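Long-range contacts in aminotransferase class-III (PDB 6K8H), which belongs to the class-III aminotransferases of the PLP-dependent clan, is also called an omega-transaminase, and holds the ligand PLR in its pocket: residues A134-R139 with G156-A161; K149-Y154 with E162-S167; R226-Y231 with A384-S389. One frame throughout, in Å; residues are numbered along the deposited sequence.

Contact 1 (A134-R139 with G156-A161); sequences AIKAAR and GSYDFA
Ile135 and Ala161 mark the closest approach of the two backbones, their CA atoms 8.4 Å apart, with the helical segment 134-139 facing a loop that coils into a short, weakly bonded helix. Side chains therefore make the whole junction, and it divides into an apolar half and a cationic half. In the first, the CD1 methyl of Ile135 meets the rim of the Tyr158 ring in the plane of the ring, 3.7 Å from CE2, and on another side approaches Ala161 CB at 4.1 Å. Tyr158 CG stands anti to the backbone N (chi1 179°), on a CB that already points toward the helix. The second half belongs to Arg139. Its chain is extended from CG to NE, and the terminal NH2 sits over one face of the Phe160 ring, 3.4 Å from CD2, with the guanidinium standing steeply on the ring at 75° between planes. CZ lies 4.8 Å from the ring centroid and only 16° off the ring normal, a cation-pi contact made by the edge of the cation. Ile135 CG2, from the same helix, packs against one face of that guanidinium, while Phe160 meets it at the edge. Tyr158 OH meets Arg139 tip to tip, 3.6 Å from NH2, but its hydrogen bond goes to Asp159 of the second subunit. That same carboxylate forms a salt bridge with Arg139 NH1, while Lys136 NZ pairs with Glu162 of the second subunit, so the polar ends of this buried contact take part in the subunit interface. Within the chain, Arg139 NE donates to Pro145 O beyond the end of helix 127-142. Ile135 and Phe160 both rest on Ile147 of strand 146-150, while Ala134 and Ala138 of helix 127-142 lean on strand 251-255.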
loop_
_atom_site.group_PDB
_atom_site.type_symbol
_atom_site.label_atom_id
_atom_site.label_comp_id
_atom_site.label_asym_id
_atom_site.label_seq_id
_atom_site.Cartn_x
_atom_site.Cartn_y
_atom_site.Cartn_z
ATOM N N ALA B 134 1.478 10.769 5.755
ATOM C CA ALA B 134 1.836 11.688 6.837
ATOM C C ALA B 134 2.779 12.770 6.336
ATOM O O ALA B 134 2.591 13.961 6.626
ATOM C CB ALA B 134 2.489 10.921 7.990
ATOM N N ILE B 135 3.782 12.370 5.556
ATOM C CA ILE B 135 4.700 13.344 4.967
ATOM C C ILE B 135 3.949 14.320 4.075
ATOM O O ILE B 135 4.182 15.540 4.119
ATOM C CB ILE B 135 5.814 12.615 4.197
ATOM C CG1 ILE B 135 6.798 12.007 5.203
ATOM C CG2 ILE B 135 6.493 13.576 3.200
ATOM C CD1 ILE B 135 7.648 10.879 4.638
ATOM N N LYS B 136 3.044 13.791 3.256
ATOM C CA LYS B 136 2.243 14.633 2.329
ATOM C C LYS B 136 1.339 15.585 3.122
ATOM O O LYS B 136 1.224 16.747 2.743
ATOM C CB LYS B 136 1.503 13.738 1.334
ATOM C CG LYS B 136 2.409 13.085 0.300
ATOM C CD LYS B 136 1.778 11.960 -0.476
ATOM C CE LYS B 136 0.440 12.310 -1.085
ATOM N NZ LYS B 136 0.560 12.712 -2.504
ATOM N N ALA B 137 0.740 15.100 4.205
ATOM C CA ALA B 137 -0.104 15.966 5.015
ATOM C C ALA B 137 0.708 17.111 5.591
ATOM O O ALA B 137 0.249 18.260 5.605
ATOM C CB ALA B 137 -0.776 15.171 6.138
ATOM N N ALA B 138 1.923 16.812 6.068
ATOM C CA ALA B 138 2.772 17.850 6.641
ATOM C C ALA B 138 3.172 18.880 5.596
ATOM O O ALA B 138 3.214 20.085 5.884
ATOM C CB ALA B 138 4.013 17.229 7.279
ATOM N N ARG B 139 3.497 18.429 4.385
ATOM C CA ARG B 139 3.777 19.385 3.317
ATOM C C ARG B 139 2.566 20.273 3.043
ATOM O O ARG B 139 2.709 21.488 2.866
ATOM C CB ARG B 139 4.208 18.664 2.040
ATOM C CG ARG B 139 5.594 18.003 2.098
ATOM C CD ARG B 139 6.254 17.966 0.721
ATOM N NE ARG B 139 7.290 16.929 0.606
ATOM C CZ ARG B 139 7.084 15.718 0.091
ATOM N NH1 ARG B 139 5.881 15.377 -0.350
ATOM N NH2 ARG B 139 8.077 14.841 0.020
ATOM N N GLY B 156 9.835 2.118 5.447
ATOM C CA GLY B 156 9.149 1.623 4.263
ATOM C C GLY B 156 9.850 2.035 2.987
ATOM O O GLY B 156 11.005 2.460 2.996
ATOM N N SER B 157 9.127 1.916 1.868
ATOM C CA SER B 157 9.716 2.061 0.537
ATOM C C SER B 157 9.437 3.416 -0.132
ATOM O O SER B 157 9.808 3.607 -1.297
ATOM C CB SER B 157 9.259 0.900 -0.367
ATOM O OG SER B 157 7.859 0.767 -0.374
ATOM N N TYR B 158 8.768 4.340 0.545
ATOM C CA TYR B 158 8.548 5.670 -0.020
ATOM C C TYR B 158 9.869 6.428 -0.165
ATOM O O TYR B 158 10.621 6.558 0.807
ATOM C CB TYR B 158 7.591 6.440 0.877
ATOM C CG TYR B 158 7.271 7.862 0.458
ATOM C CD1 TYR B 158 6.950 8.172 -0.857
ATOM C CD2 TYR B 158 7.253 8.884 1.398
ATOM C CE1 TYR B 158 6.632 9.479 -1.232
ATOM C CE2 TYR B 158 6.939 10.191 1.042
ATOM C CZ TYR B 158 6.639 10.485 -0.277
ATOM O OH TYR B 158 6.318 11.776 -0.635
ATOM N N ASP B 159 10.122 6.975 -1.366
ATOM C CA ASP B 159 11.421 7.572 -1.714
ATOM C C ASP B 159 12.014 8.444 -0.603
ATOM O O ASP B 159 13.166 8.259 -0.184
ATOM C CB ASP B 159 11.282 8.439 -2.974
ATOM C CG ASP B 159 10.899 7.646 -4.208
ATOM O OD1 ASP B 159 9.907 6.901 -4.140
ATOM O OD2 ASP B 159 11.567 7.798 -5.258
ATOM N N PHE B 160 11.242 9.426 -0.140
ATOM C CA PHE B 160 11.766 10.392 0.819
ATOM C C PHE B 160 11.977 9.768 2.196
ATOM O O PHE B 160 12.928 10.133 2.897
ATOM C CB PHE B 160 10.822 11.602 0.883
ATOM C CG PHE B 160 10.663 12.299 -0.438
ATOM C CD1 PHE B 160 11.617 13.201 -0.881
ATOM C CD2 PHE B 160 9.582 12.028 -1.254
ATOM C CE1 PHE B 160 11.484 13.831 -2.106
ATOM C CE2 PHE B 160 9.444 12.653 -2.479
ATOM C CZ PHE B 160 10.399 13.563 -2.899
ATOM N N ALA B 161 11.126 8.810 2.585
ATOM C CA ALA B 161 11.228 8.192 3.903
ATOM C C ALA B 161 12.369 7.189 4.004
ATOM O O ALA B 161 12.823 6.890 5.115
ATOM C CB ALA B 161 9.906 7.506 4.256
#

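Contact 2 (K149-Y154 with E162-S167); sequences KFDGCY and EVSTQS. With PLR ((5-hydroxy-4,6-dimethylpyridin-3-yl)methyl dihydrogen phosphate), chain D.
Lys149, Gly152 and Asp151 join Val163, Ser164 and Ser167 in a contact between the end of strand 146-150 with the turn after it and a second loop, each segment bent by a type II beta turn, beside the PLR pocket. Lys149 NZ draws the segments together. It donates to Val163 O at 2.7 Å, tilted 34° from that carbonyl plane, to Cys153 O within its own segment, and to Ala161 O, so three carbonyls grip one buried ammonium. The turns also meet directly: Gly152 N binds Ser164 O at 2.8 Å, and Gly152 CA lies 3.2 Å from Thr165 O in a CA-H...O contact. Asp151 OD2 accepts from Ser167 OG, though the modelled 2.4 Å is doubtfully short. Thr165 N and OG1 both donate to Glu162 O, closing their turn and leaving CG2 beside the Tyr154 ring, 3.8 Å from CD1. Elsewhere on its rim that ring presents CE2 to PLR C4A at 3.8 Å, an edge contact with the ligand. Around this junction, Val163 packs on helix 188-192, Asp151 and Ser164 on Val196 of strand 194-197, and Phe150 on strand 216-221.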
loop_
_atom_site.group_PDB
_atom_site.type_symbol
_atom_site.label_atom_id
_atom_site.label_comp_id
_atom_site.label_asym_id
_atom_site.label_seq_id
_atom_site.Cartn_x
_atom_site.Cartn_y
_atom_site.Cartn_z
ATOM N N LYS B 149 14.551 13.053 8.850
ATOM C CA LYS B 149 14.439 11.725 9.463
ATOM C C LYS B 149 15.784 11.375 10.076
ATOM O O LYS B 149 16.753 12.117 9.930
ATOM C CB LYS B 149 14.010 10.661 8.452
ATOM C CG LYS B 149 14.981 10.511 7.294
ATOM C CD LYS B 149 14.727 9.208 6.586
ATOM C CE LYS B 149 15.206 8.041 7.413
ATOM N NZ LYS B 149 15.275 6.802 6.589
ATOM N N PHE B 150 15.860 10.230 10.749
ATOM C CA PHE B 150 17.048 9.859 11.505
ATOM C C PHE B 150 17.858 8.782 10.786
ATOM O O PHE B 150 17.302 7.829 10.234
ATOM C CB PHE B 150 16.657 9.426 12.926
ATOM C CG PHE B 150 16.175 10.580 13.766
ATOM C CD1 PHE B 150 14.860 11.016 13.691
ATOM C CD2 PHE B 150 17.068 11.294 14.556
ATOM C CE1 PHE B 150 14.425 12.120 14.429
ATOM C CE2 PHE B 150 16.641 12.389 15.301
ATOM C CZ PHE B 150 15.314 12.801 15.239
ATOM N N ASP B 151 19.178 8.961 10.808
ATOM C CA ASP B 151 20.124 8.071 10.141
ATOM C C ASP B 151 19.930 6.615 10.562
ATOM O O ASP B 151 19.772 6.307 11.749
ATOM C CB ASP B 151 21.540 8.529 10.475
ATOM C CG ASP B 151 22.572 7.969 9.534
ATOM O OD1 ASP B 151 22.227 7.671 8.377
ATOM O OD2 ASP B 151 23.744 7.844 9.936
ATOM N N GLY B 152 19.930 5.719 9.579
ATOM C CA GLY B 152 19.868 4.295 9.852
ATOM C C GLY B 152 18.499 3.756 10.197
ATOM O O GLY B 152 18.395 2.600 10.629
ATOM N N CYS B 153 17.439 4.525 9.989
ATOM C CA CYS B 153 16.111 4.109 10.407
ATOM C C CYS B 153 15.221 3.797 9.211
ATOM O O CYS B 153 15.248 4.497 8.191
ATOM C CB CYS B 153 15.437 5.200 11.241
ATOM S SG CYS B 153 16.139 5.481 12.873
ATOM N N TYR B 154 14.395 2.774 9.373
ATOM C CA TYR B 154 13.563 2.239 8.301
ATOM C C TYR B 154 12.128 2.730 8.445
ATOM O O TYR B 154 11.564 2.701 9.542
ATOM C CB TYR B 154 13.599 0.707 8.323
ATOM C CG TYR B 154 12.710 0.071 7.279
ATOM C CD1 TYR B 154 13.101 0.017 5.952
ATOM C CD2 TYR B 154 11.470 -0.462 7.622
ATOM C CE1 TYR B 154 12.286 -0.567 4.982
ATOM C CE2 TYR B 154 10.652 -1.044 6.665
ATOM C CZ TYR B 154 11.065 -1.087 5.349
ATOM O OH TYR B 154 10.260 -1.676 4.407
ATOM N N GLU B 162 12.864 6.675 2.881
ATOM C CA GLU B 162 13.873 5.633 2.935
ATOM C C GLU B 162 15.305 6.155 2.794
ATOM O O GLU B 162 16.247 5.360 2.938
ATOM C CB GLU B 162 13.580 4.575 1.865
ATOM C CG GLU B 162 13.813 5.055 0.463
ATOM C CD GLU B 162 13.596 3.975 -0.574
ATOM O OE1 GLU B 162 13.157 2.866 -0.203
ATOM O OE2 GLU B 162 13.857 4.238 -1.764
ATOM N N VAL B 163 15.502 7.461 2.568
ATOM C CA VAL B 163 16.859 8.001 2.471
ATOM C C VAL B 163 17.630 7.665 3.744
ATOM O O VAL B 163 17.112 7.814 4.853
ATOM C CB VAL B 163 16.818 9.520 2.220
ATOM C CG1 VAL B 163 18.176 10.157 2.529
ATOM C CG2 VAL B 163 16.419 9.822 0.788
ATOM N N SER B 164 18.856 7.154 3.587
ATOM C CA SER B 164 19.722 6.798 4.716
ATOM C C SER B 164 19.125 5.696 5.595
ATOM O O SER B 164 19.410 5.635 6.794
ATOM C CB SER B 164 20.088 8.022 5.570
ATOM O OG SER B 164 20.902 8.925 4.846
ATOM N N THR B 165 18.293 4.810 5.032
ATOM C CA THR B 165 17.837 3.658 5.814
ATOM C C THR B 165 19.031 2.836 6.297
ATOM O O THR B 165 19.048 2.347 7.432
ATOM C CB THR B 165 16.894 2.777 4.994
ATOM O OG1 THR B 165 15.690 3.488 4.701
ATOM C CG2 THR B 165 16.550 1.510 5.778
ATOM N N GLN B 166 20.039 2.693 5.452
ATOM C CA GLN B 166 21.342 2.188 5.856
ATOM C C GLN B 166 22.294 3.377 5.914
ATOM O O GLN B 166 22.537 4.032 4.894
ATOM C CB GLN B 166 21.843 1.114 4.887
ATOM C CG GLN B 166 23.341 0.946 4.904
ATOM C CD GLN B 166 23.780 -0.434 4.491
ATOM O OE1 GLN B 166 22.954 -1.337 4.329
ATOM N NE2 GLN B 166 25.089 -0.611 4.317
ATOM N N SER B 167 22.795 3.676 7.107
ATOM C CA SER B 167 23.748 4.764 7.274
ATOM C C SER B 167 24.988 4.524 6.407
ATOM O O SER B 167 25.420 3.385 6.202
ATOM C CB SER B 167 24.144 4.906 8.746
ATOM O OG SER B 167 24.989 6.026 8.930
HETATM N N1 PLR D . 7.610 1.893 9.556
HETATM C C2 PLR D . 8.146 0.982 10.360
HETATM C C2A PLR D . 8.773 1.422 11.642
HETATM C C3 PLR D . 8.103 -0.377 10.016
HETATM O O3 PLR D . 8.649 -1.274 10.861
HETATM C C4 PLR D . 7.498 -0.769 8.805
HETATM C C4A PLR D . 7.441 -2.185 8.439
HETATM C C5 PLR D . 6.935 0.215 7.986
HETATM C C6 PLR D . 7.034 1.517 8.395
HETATM C C5A PLR D . 6.294 -0.126 6.668
HETATM O O4P PLR D . 5.028 -0.848 6.764
HETATM P P PLR D . 4.575 -1.805 5.553
HETATM O O1P PLR D . 4.624 -0.944 4.332
HETATM O O2P PLR D . 5.569 -2.907 5.501
HETATM O O3P PLR D . 3.199 -2.287 5.880
#

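Contact 3 (R226-Y231 with A384-S389)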
loop_
_atom_site.group_PDB
_atom_site.type_symbol
_atom_site.label_atom_id
_atom_site.label_comp_id
_atom_site.label_asym_id
_atom_site.label_seq_id
_atom_site.Cartn_x
_atom_site.Cartn_y
_atom_site.Cartn_z
ATOM N N ARG B 226 13.877 -0.575 15.426
ATOM C CA ARG B 226 14.497 -1.921 15.392
ATOM C C ARG B 226 15.865 -1.818 14.700
ATOM O O ARG B 226 16.800 -2.481 15.147
ATOM C CB ARG B 226 13.615 -2.894 14.614
ATOM C CG ARG B 226 14.419 -3.940 13.862
ATOM C CD ARG B 226 13.573 -4.976 13.163
ATOM N NE ARG B 226 12.609 -4.371 12.270
ATOM C CZ ARG B 226 12.885 -3.960 11.042
ATOM N NH1 ARG B 226 14.109 -4.088 10.560
ATOM N NH2 ARG B 226 11.928 -3.445 10.294
ATOM N N SER B 227 15.952 -0.992 13.657
ATOM C CA SER B 227 17.184 -0.869 12.888
ATOM C C SER B 227 18.356 -0.396 13.737
ATOM O O SER B 227 19.512 -0.730 13.438
ATOM C CB SER B 227 16.953 0.115 11.737
ATOM O OG SER B 227 16.480 -0.539 10.581
ATOM N N LEU B 228 18.081 0.349 14.808
ATOM C CA LEU B 228 19.131 0.839 15.686
ATOM C C LEU B 228 19.232 0.040 16.984
ATOM O O LEU B 228 19.757 0.549 17.980
ATOM C CB LEU B 228 18.913 2.334 15.961
ATOM C CG LEU B 228 18.955 3.249 14.716
ATOM C CD1 LEU B 228 18.809 4.768 15.049
ATOM C CD2 LEU B 228 20.218 3.020 13.915
ATOM N N GLY B 229 18.771 -1.208 16.988
ATOM C CA GLY B 229 18.920 -2.059 18.152
ATOM C C GLY B 229 17.800 -2.013 19.169
ATOM O O GLY B 229 17.986 -2.513 20.287
ATOM N N LEU B 230 16.647 -1.425 18.837
ATOM C CA LEU B 230 15.504 -1.376 19.766
ATOM C C LEU B 230 15.898 -0.704 21.077
ATOM O O LEU B 230 15.565 -1.169 22.168
ATOM C CB LEU B 230 14.921 -2.774 20.035
ATOM C CG LEU B 230 13.451 -2.842 20.463
ATOM C CD1 LEU B 230 12.555 -2.384 19.302
ATOM C CD2 LEU B 230 13.048 -4.226 20.914
ATOM N N TYR B 231 16.608 0.405 20.971
ATOM C CA TYR B 231 16.864 1.249 22.125
ATOM C C TYR B 231 16.083 2.541 21.941
ATOM O O TYR B 231 16.297 3.246 20.944
ATOM C CB TYR B 231 18.357 1.532 22.284
ATOM C CG TYR B 231 18.673 2.392 23.473
ATOM C CD1 TYR B 231 18.688 1.863 24.755
ATOM C CD2 TYR B 231 18.935 3.744 23.316
ATOM C CE1 TYR B 231 18.973 2.663 25.848
ATOM C CE2 TYR B 231 19.218 4.543 24.389
ATOM C CZ TYR B 231 19.236 4.003 25.654
ATOM O OH TYR B 231 19.522 4.822 26.719
ATOM N N ALA B 384 22.916 3.756 23.147
ATOM C CA ALA B 384 22.571 5.169 23.198
ATOM C C ALA B 384 23.387 5.987 22.208
ATOM O O ALA B 384 22.957 7.080 21.816
ATOM C CB ALA B 384 22.767 5.700 24.623
ATOM N N ASP B 385 24.557 5.492 21.809
ATOM C CA ASP B 385 25.316 6.035 20.687
ATOM C C ASP B 385 24.986 5.166 19.477
ATOM O O ASP B 385 25.486 4.042 19.363
ATOM C CB ASP B 385 26.818 6.037 20.991
ATOM C CG ASP B 385 27.172 6.857 22.238
ATOM O OD1 ASP B 385 26.468 7.847 22.532
ATOM O OD2 ASP B 385 28.163 6.520 22.935
ATOM N N TYR B 386 24.155 5.692 18.564
ATOM C CA TYR B 386 23.478 4.831 17.596
ATOM C C TYR B 386 24.453 4.126 16.666
ATOM O O TYR B 386 24.164 3.025 16.179
ATOM C CB TYR B 386 22.449 5.650 16.795
ATOM C CG TYR B 386 22.982 6.466 15.635
ATOM C CD1 TYR B 386 23.133 5.905 14.366
ATOM C CD2 TYR B 386 23.284 7.815 15.790
ATOM C CE1 TYR B 386 23.603 6.660 13.296
ATOM C CE2 TYR B 386 23.753 8.579 14.720
ATOM C CZ TYR B 386 23.907 7.995 13.479
ATOM O OH TYR B 386 24.365 8.755 12.413
ATOM N N ARG B 387 25.618 4.718 16.428
ATOM C CA ARG B 387 26.564 4.088 15.520
ATOM C C ARG B 387 27.121 2.795 16.086
ATOM O O ARG B 387 27.689 2.002 15.331
ATOM C CB ARG B 387 27.679 5.062 15.155
ATOM C CG ARG B 387 27.181 6.203 14.258
ATOM C CD ARG B 387 28.276 6.689 13.346
ATOM N NE ARG B 387 27.921 7.899 12.616
ATOM C CZ ARG B 387 27.374 7.908 11.400
ATOM N NH1 ARG B 387 27.107 6.764 10.785
ATOM N NH2 ARG B 387 27.100 9.059 10.797
ATOM N N ASN B 388 26.957 2.566 17.395
ATOM C CA ASN B 388 27.347 1.308 17.997
ATOM C C ASN B 388 26.443 0.155 17.592
ATOM O O ASN B 388 26.823 -1.003 17.813
ATOM C CB ASN B 388 27.358 1.445 19.519
ATOM C CG ASN B 388 28.503 2.295 20.001
ATOM O OD1 ASN B 388 29.517 2.415 19.313
ATOM N ND2 ASN B 388 28.352 2.900 21.184
ATOM N N SER B 389 25.263 0.428 17.011
ATOM C CA SER B 389 24.399 -0.687 16.637
ATOM C C SER B 389 24.912 -1.429 15.404
ATOM O O SER B 389 24.446 -2.537 15.136
ATOM C CB SER B 389 22.951 -0.222 16.414
ATOM O OG SER B 389 22.840 0.760 15.402
HETATM O O HOH W 1 22.572 0.443 12.513
#
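Tyr231 and Ala384 make one of two patches here, Leu228 with Tyr386 and Ser389 the other. At the first, Tyr231 CE2 lies 3.6 Å from Ala384 CA, and Ala384 N stands over one face of the ring, displaced toward its rim. Tyr231 CB points toward the 384-389 segment, and CG continues anti to the backbone N (chi1 -180°). At the second, Leu228 CD2 comes obliquely to Tyr386 CD1 at 4.1 Å and touches Ser389 OG at 3.8 Å, while Ser389 CB rests 3.6 Å from Leu228 O. The polar end of Ser389 is steered by its own 3-10 segment: OG donates to Tyr386 O at 2.7 Å, almost straight on to the carbonyl (164°), and Ser389 N uses the same oxygen. A water then donates to Ser389 OG at 2.9 Å and, weakly, to Ser227 O at 3.4 Å, bridging the loops where direct contact is van der Waals packing. One shell out, Gly229 N bonds to Arg226 O, bridging the backbone on either side of Ser227 and Leu228. Tyr231 OH is held by Glu234, and Tyr386 OH by Asp151. The contact thus joins the loop between strand 216-221 and helix 235-248 to the loop between strand 373-377 and helix 393-408, while Leu230 packs on strands 373-377 and 418-420.

How the contacts relate
Contact 2 lies between the other two, its centre 13 Å from that of contact 1 and 12 Å from that of contact 3; contacts 1 and 3 do not touch, their nearest atoms being about 8 Å apart. Ala161 O accepts a probable hydrogen bond from Lys149 NZ at 2.9 Å, joining contact 1 to contact 2. Between contacts 2 and 3, Asp151 OD2 probably bonds to Tyr386 OH at 2.7 Å and Ser167 OG to Arg387 NH1 at 2.9 Å, while Cys153 packs on Leu228. Tyr154 of contact 2 and Arg226 of segment 226-231 both touch PLR. Contact 1 stands further back, with the Ala161 side chain about 8 Å from the ligand.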